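Side-chain contact in adenylation domain (Streptomyces sp., PDB 5N9X), which is an adenylation domain of the ANL superfamily of AMP-binding enzymes, with ATP and threonine bound side by side: residues 314-319 against 342-347. Sequence-based numbering, arbitrary orientation.
With ATP (adenosine-5'-triphosphate), chain D; THR (threonine), chain C.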
loop_
_atom_site.group_PDB
_atom_site.type_symbol
_atom_site.label_atom_id
_atom_site.label_comp_id
_atom_site.label_asym_id
_atom_site.label_seq_id
_atom_site.Cartn_x
_atom_site.Cartn_y
_atom_site.Cartn_z
ATOM N N THR A 314 -6.291 -2.010 -2.696
ATOM C CA THR A 314 -5.635 -2.925 -3.617
ATOM C C THR A 314 -6.603 -3.361 -4.728
ATOM O O THR A 314 -6.193 -3.605 -5.878
ATOM C CB THR A 314 -5.062 -4.167 -2.876
ATOM O OG1 THR A 314 -4.041 -3.757 -1.950
ATOM C CG2 THR A 314 -4.488 -5.174 -3.862
ATOM N N GLU A 315 -7.892 -3.405 -4.389
ATOM C CA GLU A 315 -8.917 -3.832 -5.329
ATOM C C GLU A 315 -9.154 -2.865 -6.486
ATOM O O GLU A 315 -9.778 -3.222 -7.474
ATOM C CB GLU A 315 -10.238 -4.101 -4.578
ATOM C CG GLU A 315 -10.221 -5.348 -3.661
ATOM C CD GLU A 315 -9.658 -5.106 -2.264
ATOM O OE1 GLU A 315 -9.025 -4.056 -1.996
ATOM O OE2 GLU A 315 -9.850 -5.994 -1.421
ATOM N N THR A 316 -8.651 -1.646 -6.384
ATOM C CA THR A 316 -8.824 -0.689 -7.477
ATOM C C THR A 316 -7.481 -0.112 -7.925
ATOM O O THR A 316 -7.402 1.018 -8.433
ATOM C CB THR A 316 -9.821 0.451 -7.084
ATOM O OG1 THR A 316 -9.278 1.256 -6.036
ATOM C CG2 THR A 316 -11.150 -0.123 -6.639
ATOM N N THR A 317 -6.439 -0.905 -7.693
ATOM C CA THR A 317 -5.073 -0.693 -8.176
ATOM C C THR A 317 -4.348 0.507 -7.541
ATOM O O THR A 317 -4.181 1.541 -8.168
ATOM C CB THR A 317 -5.034 -0.565 -9.734
ATOM O OG1 THR A 317 -5.948 -1.501 -10.323
ATOM C CG2 THR A 317 -3.609 -0.814 -10.281
ATOM N N VAL A 318 -3.860 0.302 -6.319
ATOM C CA VAL A 318 -3.002 1.239 -5.593
ATOM C C VAL A 318 -3.652 2.557 -5.123
ATOM O O VAL A 318 -3.725 2.789 -3.915
ATOM C CB VAL A 318 -1.726 1.596 -6.401
ATOM C CG1 VAL A 318 -0.664 2.113 -5.450
ATOM C CG2 VAL A 318 -1.189 0.360 -7.166
ATOM N N HIS A 319 -4.095 3.410 -6.050
ATOM C CA HIS A 319 -4.718 4.703 -5.709
ATOM C C HIS A 319 -6.076 4.918 -6.357
ATOM O O HIS A 319 -6.301 4.499 -7.491
ATOM C CB HIS A 319 -3.810 5.893 -6.102
ATOM C CG HIS A 319 -2.376 5.733 -5.702
ATOM N ND1 HIS A 319 -1.983 5.658 -4.387
ATOM C CD2 HIS A 319 -1.245 5.643 -6.445
ATOM C CE1 HIS A 319 -0.665 5.522 -4.335
ATOM N NE2 HIS A 319 -0.195 5.510 -5.567
ATOM N N PRO A 342 -9.376 10.460 -12.557
ATOM C CA PRO A 342 -10.106 10.586 -13.827
ATOM C C PRO A 342 -10.792 9.307 -14.313
ATOM O O PRO A 342 -11.932 9.381 -14.772
ATOM C CB PRO A 342 -9.012 11.035 -14.805
ATOM C CG PRO A 342 -8.173 11.937 -13.962
ATOM C CD PRO A 342 -8.244 11.403 -12.514
ATOM N N GLY A 343 -10.168 8.150 -14.213
ATOM C CA GLY A 343 -10.882 6.972 -14.720
ATOM C C GLY A 343 -12.186 6.576 -14.010
ATOM O O GLY A 343 -13.048 5.908 -14.585
ATOM N N PHE A 344 -12.317 6.983 -12.750
ATOM C CA PHE A 344 -13.387 6.521 -11.871
ATOM C C PHE A 344 -14.716 7.233 -11.954
ATOM O O PHE A 344 -14.782 8.463 -12.045
ATOM C CB PHE A 344 -12.936 6.620 -10.413
ATOM C CG PHE A 344 -11.816 5.716 -10.080
ATOM C CD1 PHE A 344 -12.080 4.395 -9.738
ATOM C CD2 PHE A 344 -10.497 6.171 -10.087
ATOM C CE1 PHE A 344 -11.048 3.534 -9.421
ATOM C CE2 PHE A 344 -9.460 5.312 -9.772
ATOM C CZ PHE A 344 -9.735 3.993 -9.437
ATOM N N THR A 345 -15.781 6.453 -11.847
ATOM C CA THR A 345 -17.039 7.012 -11.367
ATOM C C THR A 345 -17.291 6.398 -9.988
ATOM O O THR A 345 -16.758 5.338 -9.664
ATOM C CB THR A 345 -18.217 6.761 -12.323
ATOM O OG1 THR A 345 -18.549 5.374 -12.320
ATOM C CG2 THR A 345 -17.860 7.178 -13.706
ATOM N N HIS A 346 -18.093 7.068 -9.172
ATOM C CA HIS A 346 -18.289 6.646 -7.790
ATOM C C HIS A 346 -19.676 6.962 -7.252
ATOM O O HIS A 346 -20.434 7.713 -7.854
ATOM C CB HIS A 346 -17.234 7.303 -6.900
ATOM C CG HIS A 346 -17.487 8.759 -6.644
ATOM N ND1 HIS A 346 -17.347 9.722 -7.625
ATOM C CD2 HIS A 346 -17.859 9.419 -5.520
ATOM C CE1 HIS A 346 -17.622 10.908 -7.115
ATOM N NE2 HIS A 346 -17.937 10.753 -5.842
ATOM N N ARG A 347 -19.983 6.368 -6.103
ATOM C CA ARG A 347 -21.219 6.583 -5.367
ATOM C C ARG A 347 -20.830 6.711 -3.894
ATOM O O ARG A 347 -19.826 6.148 -3.466
ATOM C CB ARG A 347 -22.208 5.413 -5.579
ATOM C CG ARG A 347 -22.995 5.418 -6.899
ATOM C CD ARG A 347 -24.093 4.334 -6.924
ATOM N NE ARG A 347 -25.285 4.689 -6.134
ATOM C CZ ARG A 347 -25.984 3.852 -5.360
ATOM N NH1 ARG A 347 -25.641 2.580 -5.243
ATOM N NH2 ARG A 347 -27.037 4.300 -4.692
HETATM P PG ATP D . -8.249 -5.484 2.647
HETATM O O1G ATP D . -9.586 -4.793 2.888
HETATM O O2G ATP D . -8.197 -6.905 3.116
HETATM O O3G ATP D . -7.736 -5.394 1.220
HETATM P PB ATP D . -6.438 -3.324 3.435
HETATM O O1B ATP D . -7.584 -2.350 3.726
HETATM O O2B ATP D . -5.112 -3.142 4.100
HETATM O O3B ATP D . -7.141 -4.780 3.655
HETATM P PA ATP D . -5.341 -2.418 1.054
HETATM O O1A ATP D . -5.964 -2.351 -0.320
HETATM O O2A ATP D . -3.832 -2.615 1.154
HETATM O O3A ATP D . -6.125 -3.536 1.878
HETATM O "O5'" ATP D . -5.763 -1.160 2.009
HETATM C "C5'" ATP D . -6.691 -0.134 1.655
HETATM C "C4'" ATP D . -7.374 0.415 2.909
HETATM O "O4'" ATP D . -6.578 1.406 3.540
HETATM C "C3'" ATP D . -8.748 1.016 2.675
HETATM O "O3'" ATP D . -9.699 0.077 3.166
HETATM C "C2'" ATP D . -8.795 2.277 3.500
HETATM O "O2'" ATP D . -9.556 2.014 4.675
HETATM C "C1'" ATP D . -7.364 2.544 3.917
HETATM N N9 ATP D . -6.806 3.756 3.239
HETATM C C8 ATP D . -6.013 3.744 2.144
HETATM N N7 ATP D . -5.651 4.988 1.753
HETATM C C5 ATP D . -6.212 5.842 2.626
HETATM C C6 ATP D . -6.220 7.314 2.787
HETATM N N6 ATP D . -5.547 8.095 1.920
HETATM N N1 ATP D . -6.924 7.834 3.813
HETATM C C2 ATP D . -7.613 7.030 4.647
HETATM N N3 ATP D . -7.651 5.680 4.584
HETATM C C4 ATP D . -6.979 5.031 3.601
HETATM N N THR C . -3.011 0.516 -2.014
HETATM C CA THR C . -2.340 0.812 -0.739
HETATM C C THR C . -3.202 0.230 0.345
HETATM O O THR C . -2.904 0.122 1.551
HETATM C CB THR C . -2.163 2.327 -0.481
HETATM O OG1 THR C . -3.410 3.014 -0.711
HETATM C CG2 THR C . -1.072 2.895 -1.380
HETATM O OXT THR C . -4.292 -0.121 -0.085
#
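With CG anti to its own carbonyl carbon (chi1 -65°), Phe344 sends its ring from the loop residue just before strand 345-349 against Thr316, whose CB points toward the ring and itself makes the touch. The ring packs against the loop that, in this ANL-type adenylation domain, joins strands 306-310 and 321-324, and whose Thr314, Val318 and His319 line the threonine site, Thr314 and Glu315 the ATP site. Phe344 CE1 lies 4.1 Å from Thr316 CB. Thr316 O comes to the ring edge near its plane, 3.9 Å from Phe344 CZ, while His319 O approaches the same CZ obliquely at 4.0 Å. Both buried carbonyls accept a hydrogen bond from one amide nitrogen, Gln370 NE2, which links Thr316 to His319; Phe344 also touches Gln370. Within the loop, His319 N bonds to Thr317 O at 2.8 Å. His319 CE1 lies 4.0 Å from CG2 of the bound threonine. The His319 ring, with Val318 CG1 over one face, pairs edge-to-face with Trp216. Val318 O accepts two hydrogen bonds from the bound threonine, 3.0 Å from its N and 3.2 Å from its OG1.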